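RNA-dependent RNA Polymerase (Bombyx mori cytoplasmic polyhedrosis virus, PDB 6TZ0) catalyses RNA-templated RNA synthesis from ribonucleoside triphosphates, making plus strands in transcription and minus strands in genome replication. Local coordinates at residues Lys668-Leu672 with Asp692-His696; Ile510-Asn516 with Thr649-Gln653; Asn659-Arg663 with Asp695-Asn700; Met532-Ser537 with Val727-Thr731. All coordinates share one frame; numbering follows the deposited sequence.

Overall arrangement
All four contacts gather around the palm of the polymerase. Contacts 1 and 3 are neighbours, with centres about 6 Å apart. They share Asp695 and His696 on helix 690-705. Contacts 2 and 3 both use helix 644-665 and lie about 18 Å apart, centre to centre. Contacts 1 and 4 have centres about 21 Å apart. Along the chain, contact 2 closes before contacts 1 and 3 open and crosses contact 4, whose loop encloses contacts 1 and 3. The hairpin of strands 672-677 and 682-687 carries the metal-binding Asp680 and Asp681 at its turn. Contacts 1, 2 and 3 join the helices and loops packed around this catalytic hairpin, and contact 4 joins helix 530-535 to the turn after strand 725-727.

Contact 1: Lys668-Leu672 with Asp692-His696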
loop_
_atom_site.group_PDB
_atom_site.type_symbol
_atom_site.label_atom_id
_atom_site.label_comp_id
_atom_site.label_asym_id
_atom_site.label_seq_id
_atom_site.Cartn_x
_atom_site.Cartn_y
_atom_site.Cartn_z
ATOM N N LYS A 668 21.332 19.714 27.962
ATOM C CA LYS A 668 20.857 20.695 27.003
ATOM C C LYS A 668 19.339 20.731 27.014
ATOM O O LYS A 668 18.681 19.710 27.220
ATOM C CB LYS A 668 21.361 20.367 25.601
ATOM C CG LYS A 668 22.854 20.441 25.486
ATOM C CD LYS A 668 23.331 20.044 24.113
ATOM C CE LYS A 668 24.844 20.070 24.051
ATOM N NZ LYS A 668 25.348 19.667 22.718
ATOM N N ASN A 669 18.785 21.911 26.777
ATOM C CA ASN A 669 17.344 22.058 26.817
ATOM C C ASN A 669 16.705 21.496 25.553
ATOM O O ASN A 669 17.376 21.146 24.580
ATOM C CB ASN A 669 16.961 23.522 27.017
ATOM C CG ASN A 669 17.545 24.440 25.957
ATOM O OD1 ASN A 669 18.315 24.018 25.097
ATOM N ND2 ASN A 669 17.146 25.698 25.992
ATOM N N SER A 670 15.385 21.420 25.565
ATOM C CA SER A 670 14.613 21.135 24.373
ATOM C C SER A 670 13.720 22.329 24.096
ATOM O O SER A 670 13.117 22.895 25.010
ATOM C CB SER A 670 13.761 19.884 24.527
ATOM O OG SER A 670 12.680 20.102 25.406
ATOM N N CYS A 671 13.656 22.724 22.833
ATOM C CA CYS A 671 12.741 23.764 22.397
ATOM C C CYS A 671 11.635 23.203 21.518
ATOM O O CYS A 671 10.845 23.969 20.961
ATOM C CB CYS A 671 13.518 24.857 21.670
ATOM S SG CYS A 671 14.365 24.236 20.244
ATOM N N LEU A 672 11.544 21.882 21.418
ATOM C CA LEU A 672 10.617 21.215 20.517
ATOM C C LEU A 672 9.215 21.254 21.104
ATOM O O LEU A 672 8.998 20.809 22.234
ATOM C CB LEU A 672 11.075 19.777 20.289
ATOM C CG LEU A 672 10.478 18.881 19.204
ATOM C CD1 LEU A 672 11.555 17.958 18.717
ATOM C CD2 LEU A 672 9.334 18.053 19.722
ATOM N N ASP A 692 19.065 28.295 20.290
ATOM C CA ASP A 692 18.596 27.017 20.805
ATOM C C ASP A 692 17.846 26.226 19.746
ATOM O O ASP A 692 18.027 25.007 19.638
ATOM C CB ASP A 692 17.697 27.245 22.013
ATOM C CG ASP A 692 18.434 27.863 23.176
ATOM O OD1 ASP A 692 19.658 27.653 23.288
ATOM O OD2 ASP A 692 17.786 28.562 23.980
ATOM N N THR A 693 17.010 26.908 18.956
ATOM C CA THR A 693 16.270 26.233 17.896
ATOM C C THR A 693 17.199 25.729 16.802
ATOM O O THR A 693 17.009 24.617 16.292
ATOM C CB THR A 693 15.201 27.159 17.318
ATOM O OG1 THR A 693 15.795 28.394 16.914
ATOM C CG2 THR A 693 14.104 27.421 18.321
ATOM N N HIS A 694 18.233 26.505 16.461
ATOM C CA HIS A 694 19.192 26.037 15.468
ATOM C C HIS A 694 20.004 24.858 15.990
ATOM O O HIS A 694 20.246 23.901 15.248
ATOM C CB HIS A 694 20.099 27.186 15.036
ATOM C CG HIS A 694 21.106 26.805 13.996
ATOM N ND1 HIS A 694 20.758 26.500 12.698
ATOM C CD2 HIS A 694 22.454 26.705 14.056
ATOM C CE1 HIS A 694 21.847 26.213 12.008
ATOM N NE2 HIS A 694 22.890 26.333 12.809
ATOM N N ASP A 695 20.393 24.889 17.271
ATOM C CA ASP A 695 21.138 23.778 17.864
ATOM C C ASP A 695 20.310 22.497 17.876
ATOM O O ASP A 695 20.801 21.425 17.496
ATOM C CB ASP A 695 21.569 24.156 19.282
ATOM C CG ASP A 695 22.603 23.204 19.869
ATOM O OD1 ASP A 695 23.056 22.266 19.181
ATOM O OD2 ASP A 695 22.960 23.389 21.049
ATOM N N HIS A 696 19.035 22.605 18.242
ATOM C CA HIS A 696 18.200 21.418 18.362
ATOM C C HIS A 696 17.838 20.854 16.990
ATOM O O HIS A 696 17.797 19.628 16.807
ATOM C CB HIS A 696 16.965 21.776 19.186
ATOM C CG HIS A 696 16.194 20.598 19.685
ATOM N ND1 HIS A 696 15.020 20.737 20.389
ATOM C CD2 HIS A 696 16.408 19.270 19.573
ATOM C CE1 HIS A 696 14.554 19.545 20.704
ATOM N NE2 HIS A 696 15.375 18.636 20.216
#
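Cys671 and His696 lead a loop-to-helix contact in the palm. The loop 668-672 runs into strand 672-677, and its partner is the early part of helix 690-705. The thiol of Cys671 reaches the helix because SG sits between the backbone N and the carbonyl carbon (chi1 60°). Cys671 SG lies 3.6 Å from Thr693 CA and 3.7 Å from Thr693 CG2. The sulfur of Cys671 also stands at the edge of the His696 ring, in its plane, 4.6 Å from the ring centroid. The backbone N of Cys671 gives a weak hydrogen bond to His696 ND1, 3.4 Å long and fairly straight at 160°. Leu672 CB approaches the ring obliquely, 3.5 Å from His696 CE1. Toward the solvent side, Asn669 ND2 comes to 3.6 Å from Asp692 OD2, with amide and carboxylate planes at right angles. Thr693 OG1 turns elsewhere, to Asn689 O. Phe686 of strand 682-687 touches Cys671, Leu672 and Thr693, and its ring also meets that of His696. Cys671 pairs through its backbone with Gln687. The arrangement is that of a polymerase palm, where the helix after the motif C hairpin packs back on the start of that hairpin.

Contact 2: Ile510-Asn516 with Thr649-Gln653; sequences IYDLNDN and TVLLQ
Ile510, Tyr511 and Asn516 meet Thr649, Val650 and Gln653 where a loop lies along the long helix 644-665. From its place before the catalytic hairpin, this helix probably corresponds to motif B of the polymerase palm. The apolar part centres on Ile510. CG2 of Ile510 is 3.8 Å from CG2 of Val650, and the two side chains meet at a slant. Ile510 and Gln653 approach from opposite directions, and the methyls CG2 and CD1 of Ile510 lie against the end of the Gln653 amide. Leu397 of helix 389-397 touches both Ile510 and Val650. The polar part is buried. The amide groups of Asn516 and Gln653 come together with their planes 32° apart. Ile677 of strand 672-677 also touches Gln653 and Thr649. The side chain of Thr649 is about 9 Å from those of the metal-binding Asp680 and Asp681. Thr649 OG1 is bonded within the helix to Ser645 O. Its methyl, anti to the backbone N, faces the loop instead: CG2 of Thr649 meets the edge of the Tyr511 ring, 3.6 Å from CE1.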
loop_
_atom_site.group_PDB
_atom_site.type_symbol
_atom_site.label_atom_id
_atom_site.label_comp_id
_atom_site.label_asym_id
_atom_site.label_seq_id
_atom_site.Cartn_x
_atom_site.Cartn_y
_atom_site.Cartn_z
ATOM N N ILE A 510 0.740 2.216 19.461
ATOM C CA ILE A 510 1.404 3.399 20.005
ATOM C C ILE A 510 0.747 4.690 19.538
ATOM O O ILE A 510 0.993 5.749 20.125
ATOM C CB ILE A 510 2.906 3.353 19.652
ATOM C CG1 ILE A 510 3.735 4.217 20.608
ATOM C CG2 ILE A 510 3.144 3.817 18.237
ATOM C CD1 ILE A 510 5.215 3.976 20.546
ATOM N N TYR A 511 -0.119 4.630 18.520
ATOM C CA TYR A 511 -0.830 5.826 18.087
ATOM C C TYR A 511 -1.843 6.299 19.114
ATOM O O TYR A 511 -2.176 7.486 19.138
ATOM C CB TYR A 511 -1.566 5.596 16.772
ATOM C CG TYR A 511 -0.702 5.238 15.596
ATOM C CD1 TYR A 511 0.252 6.116 15.130
ATOM C CD2 TYR A 511 -0.917 4.072 14.883
ATOM C CE1 TYR A 511 1.024 5.812 14.039
ATOM C CE2 TYR A 511 -0.152 3.763 13.783
ATOM C CZ TYR A 511 0.818 4.639 13.370
ATOM O OH TYR A 511 1.586 4.351 12.276
ATOM N N ASP A 512 -2.339 5.404 19.956
ATOM C CA ASP A 512 -3.279 5.755 21.005
ATOM C C ASP A 512 -2.593 6.212 22.281
ATOM O O ASP A 512 -3.272 6.440 23.284
ATOM C CB ASP A 512 -4.181 4.563 21.315
ATOM C CG ASP A 512 -5.071 4.198 20.154
ATOM O OD1 ASP A 512 -5.415 5.098 19.361
ATOM O OD2 ASP A 512 -5.424 3.008 20.030
ATOM N N LEU A 513 -1.273 6.348 22.269
ATOM C CA LEU A 513 -0.523 6.681 23.464
ATOM C C LEU A 513 0.255 7.978 23.339
ATOM O O LEU A 513 0.843 8.424 24.327
ATOM C CB LEU A 513 0.443 5.543 23.808
ATOM C CG LEU A 513 -0.188 4.184 24.081
ATOM C CD1 LEU A 513 0.900 3.184 24.328
ATOM C CD2 LEU A 513 -1.121 4.254 25.261
ATOM N N ASN A 514 0.278 8.586 22.159
ATOM C CA ASN A 514 0.980 9.836 21.927
ATOM C C ASN A 514 0.096 10.752 21.098
ATOM O O ASN A 514 -1.038 10.417 20.746
ATOM C CB ASN A 514 2.304 9.625 21.190
ATOM C CG ASN A 514 3.316 8.905 22.006
ATOM O OD1 ASN A 514 3.776 7.829 21.637
ATOM N ND2 ASN A 514 3.687 9.495 23.133
ATOM N N ASP A 515 0.655 11.913 20.763
ATOM C CA ASP A 515 0.036 12.871 19.860
ATOM C C ASP A 515 0.976 13.264 18.728
ATOM O O ASP A 515 0.815 14.338 18.144
ATOM C CB ASP A 515 -0.418 14.114 20.624
ATOM C CG ASP A 515 0.703 14.744 21.439
ATOM O OD1 ASP A 515 1.784 14.133 21.572
ATOM O OD2 ASP A 515 0.506 15.869 21.941
ATOM N N ASN A 516 1.961 12.432 18.412
ATOM C CA ASN A 516 2.958 12.786 17.414
ATOM C C ASN A 516 2.848 11.945 16.145
ATOM O O ASN A 516 3.857 11.576 15.546
ATOM C CB ASN A 516 4.361 12.727 18.021
ATOM C CG ASN A 516 4.683 11.408 18.660
ATOM O OD1 ASN A 516 3.935 10.449 18.545
ATOM N ND2 ASN A 516 5.803 11.362 19.373
ATOM N N THR A 649 6.773 5.510 10.857
ATOM C CA THR A 649 6.230 6.424 11.857
ATOM C C THR A 649 6.842 6.177 13.234
ATOM O O THR A 649 7.300 7.120 13.898
ATOM C CB THR A 649 4.716 6.274 11.918
ATOM O OG1 THR A 649 4.163 6.521 10.624
ATOM C CG2 THR A 649 4.141 7.265 12.893
ATOM N N VAL A 650 6.876 4.907 13.663
ATOM C CA VAL A 650 7.438 4.543 14.959
ATOM C C VAL A 650 8.923 4.864 15.019
ATOM O O VAL A 650 9.399 5.454 15.996
ATOM C CB VAL A 650 7.156 3.058 15.257
ATOM C CG1 VAL A 650 8.000 2.560 16.398
ATOM C CG2 VAL A 650 5.703 2.870 15.628
ATOM N N LEU A 651 9.663 4.543 13.954
ATOM C CA LEU A 651 11.106 4.763 13.947
ATOM C C LEU A 651 11.455 6.245 13.976
ATOM O O LEU A 651 12.371 6.656 14.701
ATOM C CB LEU A 651 11.716 4.073 12.725
ATOM C CG LEU A 651 13.231 4.014 12.528
ATOM C CD1 LEU A 651 13.571 2.699 11.906
ATOM C CD2 LEU A 651 13.714 5.099 11.603
ATOM N N LEU A 652 10.729 7.072 13.219
ATOM C CA LEU A 652 11.060 8.490 13.191
ATOM C C LEU A 652 10.659 9.187 14.482
ATOM O O LEU A 652 11.409 10.042 14.983
ATOM C CB LEU A 652 10.406 9.150 11.983
ATOM C CG LEU A 652 11.033 8.775 10.644
ATOM C CD1 LEU A 652 10.168 9.274 9.508
ATOM C CD2 LEU A 652 12.433 9.335 10.556
ATOM N N GLN A 653 9.504 8.821 15.060
ATOM C CA GLN A 653 9.130 9.440 16.326
ATOM C C GLN A 653 10.044 8.977 17.450
ATOM O O GLN A 653 10.351 9.764 18.353
ATOM C CB GLN A 653 7.658 9.171 16.649
ATOM C CG GLN A 653 7.305 7.809 17.186
ATOM C CD GLN A 653 5.821 7.612 17.286
ATOM O OE1 GLN A 653 5.042 8.435 16.829
ATOM N NE2 GLN A 653 5.417 6.532 17.930
#

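Contact 3: Asn659-Arg663 with Asp695-Asn700; sequences NELKR and DHAVSN
Asn659 and Asn700 make the clear hydrogen bond between these two helices. ND2 of Asn659 donates to OD1 of Asn700 at 2.9 Å. The donor stands well above the carbonyl plane, and the two amides are steeply turned against each other. Ser699 O is also close, 3.2 Å from Asn659 ND2. One turn on, Arg663 carries the charge. NH1 of Arg663 forms a long salt bridge of 3.7 Å with Asp695 OD1. The carboxylate sits at the edge of the guanidinium, its plane at right angles to it. NH2 of Arg663 is bonded to Asn669 O in the following loop, which helps fix the group's rotation. The guanidinium lies flat over the His696 ring, planes 16° apart and centres 4.6 Å apart. A bend at chi3 (57°) folds the arginine over the ring, and CD of Arg663 packs 3.5 Å from CD2 of His696. Ser699 OG bonds back to His696 O, which also accepts Asn700 N. Ser699 OG also lies 3.5 Å from Arg663 NH1. The helix segments pass at a closest axis distance of 10.9 Å, with 122° between their directions, so side chains bridge the gap. Helices 644-665 and 690-705 meet here beside the palm sheet. Phe686 of strand 682-687 lies against Ala697 and Asn700, and Leu672 of strand 672-677 touches Glu660.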
loop_
_atom_site.group_PDB
_atom_site.type_symbol
_atom_site.label_atom_id
_atom_site.label_comp_id
_atom_site.label_asym_id
_atom_site.label_seq_id
_atom_site.Cartn_x
_atom_site.Cartn_y
_atom_site.Cartn_z
ATOM N N ASN A 659 16.091 11.706 20.830
ATOM C CA ASN A 659 17.103 12.751 20.777
ATOM C C ASN A 659 16.785 13.864 21.760
ATOM O O ASN A 659 17.701 14.470 22.322
ATOM C CB ASN A 659 17.213 13.327 19.372
ATOM C CG ASN A 659 18.485 14.108 19.169
ATOM O OD1 ASN A 659 19.384 14.079 20.003
ATOM N ND2 ASN A 659 18.548 14.854 18.084
ATOM N N GLU A 660 15.497 14.140 21.970
ATOM C CA GLU A 660 15.095 15.094 23.004
ATOM C C GLU A 660 15.534 14.626 24.393
ATOM O O GLU A 660 16.121 15.397 25.166
ATOM C CB GLU A 660 13.580 15.302 22.938
ATOM C CG GLU A 660 13.026 16.353 23.864
ATOM C CD GLU A 660 11.549 16.601 23.638
ATOM O OE1 GLU A 660 10.956 15.909 22.792
ATOM O OE2 GLU A 660 10.981 17.498 24.295
ATOM N N LEU A 661 15.304 13.342 24.699
ATOM C CA LEU A 661 15.752 12.779 25.976
ATOM C C LEU A 661 17.275 12.753 26.096
ATOM O O LEU A 661 17.824 12.969 27.183
ATOM C CB LEU A 661 15.208 11.367 26.153
ATOM C CG LEU A 661 13.707 11.172 26.262
ATOM C CD1 LEU A 661 13.390 9.697 26.360
ATOM C CD2 LEU A 661 13.172 11.927 27.454
ATOM N N LYS A 662 17.973 12.481 24.992
ATOM C CA LYS A 662 19.430 12.422 24.998
ATOM C C LYS A 662 20.048 13.793 25.214
ATOM O O LYS A 662 21.042 13.919 25.943
ATOM C CB LYS A 662 19.909 11.819 23.679
ATOM C CG LYS A 662 21.401 11.652 23.529
ATOM C CD LYS A 662 21.922 10.589 24.465
ATOM C CE LYS A 662 23.348 10.211 24.117
ATOM N NZ LYS A 662 24.312 11.321 24.305
ATOM N N ARG A 663 19.469 14.826 24.604
ATOM C CA ARG A 663 19.901 16.190 24.870
ATOM C C ARG A 663 19.611 16.595 26.305
ATOM O O ARG A 663 20.381 17.353 26.898
ATOM C CB ARG A 663 19.224 17.156 23.908
ATOM C CG ARG A 663 19.763 17.124 22.515
ATOM C CD ARG A 663 18.921 18.008 21.639
ATOM N NE ARG A 663 18.848 19.377 22.132
ATOM C CZ ARG A 663 19.719 20.330 21.833
ATOM N NH1 ARG A 663 20.748 20.070 21.042
ATOM N NH2 ARG A 663 19.559 21.545 22.332
ATOM N N ASP A 695 20.393 24.889 17.271
ATOM C CA ASP A 695 21.138 23.778 17.864
ATOM C C ASP A 695 20.310 22.497 17.876
ATOM O O ASP A 695 20.801 21.425 17.496
ATOM C CB ASP A 695 21.569 24.156 19.282
ATOM C CG ASP A 695 22.603 23.204 19.869
ATOM O OD1 ASP A 695 23.056 22.266 19.181
ATOM O OD2 ASP A 695 22.960 23.389 21.049
ATOM N N HIS A 696 19.035 22.605 18.242
ATOM C CA HIS A 696 18.200 21.418 18.362
ATOM C C HIS A 696 17.838 20.854 16.990
ATOM O O HIS A 696 17.797 19.628 16.807
ATOM C CB HIS A 696 16.965 21.776 19.186
ATOM C CG HIS A 696 16.194 20.598 19.685
ATOM N ND1 HIS A 696 15.020 20.737 20.389
ATOM C CD2 HIS A 696 16.408 19.270 19.573
ATOM C CE1 HIS A 696 14.554 19.545 20.704
ATOM N NE2 HIS A 696 15.375 18.636 20.216
ATOM N N ALA A 697 17.640 21.728 15.997
ATOM C CA ALA A 697 17.338 21.254 14.649
ATOM C C ALA A 697 18.553 20.607 13.995
ATOM O O ALA A 697 18.419 19.586 13.305
ATOM C CB ALA A 697 16.816 22.410 13.800
ATOM N N VAL A 698 19.747 21.164 14.218
ATOM C CA VAL A 698 20.965 20.553 13.698
ATOM C C VAL A 698 21.229 19.209 14.373
ATOM O O VAL A 698 21.674 18.254 13.722
ATOM C CB VAL A 698 22.139 21.542 13.842
ATOM C CG1 VAL A 698 23.481 20.882 13.622
ATOM C CG2 VAL A 698 21.989 22.640 12.823
ATOM N N SER A 699 20.892 19.085 15.661
ATOM C CA SER A 699 21.086 17.807 16.342
ATOM C C SER A 699 20.118 16.741 15.832
ATOM O O SER A 699 20.497 15.571 15.698
ATOM C CB SER A 699 20.939 17.986 17.848
ATOM O OG SER A 699 19.609 18.325 18.180
ATOM N N ASN A 700 18.873 17.129 15.525
ATOM C CA ASN A 700 17.935 16.181 14.923
ATOM C C ASN A 700 18.372 15.758 13.526
ATOM O O ASN A 700 18.244 14.582 13.159
ATOM C CB ASN A 700 16.533 16.774 14.856
ATOM C CG ASN A 700 15.845 16.777 16.186
ATOM O OD1 ASN A 700 16.002 15.855 16.981
ATOM N ND2 ASN A 700 15.035 17.793 16.424
#

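Contact 4: Met532-Ser537 with Val727-Thr731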
loop_
_atom_site.group_PDB
_atom_site.type_symbol
_atom_site.label_atom_id
_atom_site.label_comp_id
_atom_site.label_asym_id
_atom_site.label_seq_id
_atom_site.Cartn_x
_atom_site.Cartn_y
_atom_site.Cartn_z
ATOM N N MET A 532 -1.043 23.597 12.133
ATOM C CA MET A 532 -0.114 24.456 11.407
ATOM C C MET A 532 -0.602 25.897 11.385
ATOM O O MET A 532 0.196 26.833 11.506
ATOM C CB MET A 532 0.076 23.944 9.986
ATOM C CG MET A 532 0.795 22.632 9.906
ATOM S SD MET A 532 1.094 22.091 8.213
ATOM C CE MET A 532 -0.529 21.518 7.765
ATOM N N LEU A 533 -1.910 26.084 11.223
ATOM C CA LEU A 533 -2.518 27.406 11.313
ATOM C C LEU A 533 -2.331 28.031 12.688
ATOM O O LEU A 533 -2.149 29.247 12.790
ATOM C CB LEU A 533 -3.996 27.292 10.952
ATOM C CG LEU A 533 -4.487 27.595 9.535
ATOM C CD1 LEU A 533 -3.713 26.913 8.459
ATOM C CD2 LEU A 533 -5.895 27.057 9.488
ATOM N N TYR A 534 -2.333 27.222 13.748
ATOM C CA TYR A 534 -2.043 27.757 15.075
ATOM C C TYR A 534 -0.562 28.078 15.238
ATOM O O TYR A 534 -0.203 29.191 15.633
ATOM C CB TYR A 534 -2.497 26.782 16.158
ATOM C CG TYR A 534 -2.152 27.266 17.542
ATOM C CD1 TYR A 534 -2.815 28.348 18.097
ATOM C CD2 TYR A 534 -1.161 26.651 18.290
ATOM C CE1 TYR A 534 -2.506 28.804 19.345
ATOM C CE2 TYR A 534 -0.840 27.106 19.548
ATOM C CZ TYR A 534 -1.520 28.182 20.068
ATOM O OH TYR A 534 -1.219 28.641 21.324
ATOM N N TRP A 535 0.316 27.125 14.937
ATOM C CA TRP A 535 1.733 27.323 15.208
ATOM C C TRP A 535 2.431 28.230 14.211
ATOM O O TRP A 535 3.612 28.526 14.403
ATOM C CB TRP A 535 2.481 25.991 15.253
ATOM C CG TRP A 535 2.242 25.213 16.488
ATOM C CD1 TRP A 535 1.469 24.106 16.621
ATOM C CD2 TRP A 535 2.761 25.500 17.786
ATOM N NE1 TRP A 535 1.487 23.671 17.921
ATOM C CE2 TRP A 535 2.272 24.516 18.658
ATOM C CE3 TRP A 535 3.593 26.499 18.296
ATOM C CZ2 TRP A 535 2.588 24.495 20.009
ATOM C CZ3 TRP A 535 3.907 26.475 19.632
ATOM C CH2 TRP A 535 3.407 25.482 20.475
ATOM N N THR A 536 1.764 28.674 13.157
ATOM C CA THR A 536 2.394 29.632 12.270
ATOM C C THR A 536 1.940 31.055 12.579
ATOM O O THR A 536 2.554 32.014 12.103
ATOM C CB THR A 536 2.106 29.254 10.811
ATOM O OG1 THR A 536 2.127 27.830 10.692
ATOM C CG2 THR A 536 3.232 29.721 9.934
ATOM N N SER A 537 0.911 31.207 13.412
ATOM C CA SER A 537 0.519 32.488 13.986
ATOM C C SER A 537 1.333 32.857 15.216
ATOM O O SER A 537 1.057 33.889 15.832
ATOM C CB SER A 537 -0.962 32.470 14.364
ATOM O OG SER A 537 -1.790 32.357 13.224
ATOM N N VAL A 727 1.284 25.707 4.460
ATOM C CA VAL A 727 0.761 26.793 5.277
ATOM C C VAL A 727 1.858 27.834 5.425
ATOM O O VAL A 727 2.988 27.502 5.794
ATOM C CB VAL A 727 0.278 26.298 6.652
ATOM C CG1 VAL A 727 -0.140 27.463 7.525
ATOM C CG2 VAL A 727 -0.875 25.325 6.488
ATOM N N VAL A 728 1.539 29.084 5.095
ATOM C CA VAL A 728 2.472 30.205 5.190
ATOM C C VAL A 728 1.760 31.307 5.965
ATOM O O VAL A 728 0.902 31.994 5.409
ATOM C CB VAL A 728 2.923 30.718 3.817
ATOM C CG1 VAL A 728 3.878 31.859 3.976
ATOM C CG2 VAL A 728 3.569 29.623 3.000
ATOM N N ASN A 729 2.121 31.481 7.240
ATOM C CA ASN A 729 1.665 32.576 8.111
ATOM C C ASN A 729 0.147 32.602 8.291
ATOM O O ASN A 729 -0.510 33.617 8.077
ATOM C CB ASN A 729 2.173 33.932 7.613
ATOM C CG ASN A 729 3.616 34.153 7.926
ATOM O OD1 ASN A 729 4.070 33.850 9.020
ATOM N ND2 ASN A 729 4.351 34.704 6.971
ATOM N N GLY A 730 -0.400 31.472 8.724
ATOM C CA GLY A 730 -1.829 31.393 8.955
ATOM C C GLY A 730 -2.661 31.330 7.699
ATOM O O GLY A 730 -3.854 31.627 7.739
ATOM N N THR A 731 -2.064 30.916 6.586
ATOM C CA THR A 731 -2.679 30.984 5.269
ATOM C C THR A 731 -2.361 29.719 4.487
ATOM O O THR A 731 -1.197 29.324 4.392
ATOM C CB THR A 731 -2.183 32.231 4.526
ATOM O OG1 THR A 731 -2.786 33.408 5.076
ATOM C CG2 THR A 731 -2.414 32.143 3.042
#
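Val727 packs on Met532, Leu533 and Thr536 where helix 530-535 and the residues just after it meet a tight turn of the chain. CG1 of Val727 is 3.7 Å from CD1 of Leu533, and the two side chains cross at about a right angle. CB of Met532 is 3.9 Å from CG2 of Val727. The bend at chi3 (-76°) brings the terminal CE of Met532 back to the same methyl, 4.0 Å from Val727 CG2. Thr536 packs on the backbone of the turn. Its CG2, anti to the backbone N, rests on Asn729 N, and CB of Thr536 is 3.9 Å from Gly730 N. No hydrogen bond crosses the contact. Ser537 OG donates to Leu533 O at 3.2 Å, almost in line with the carbonyl, and is also bonded to Trp272 N. In the turn, Val728 N bonds to Thr731 O at 2.8 Å. Asn729 and Gly730 both have positive phi, as in a type I' hairpin turn. Trp272 of strand 266-272 touches Leu533, and its NE1 bonds Gly730 O. Ile720 of strand 720-722 pairs with Val727 and packs on Met532 and Thr536. Met683 of strand 682-687 adjoins Met532, so this segment touches both the catalytic hairpin and the strands that follow the palm sheet.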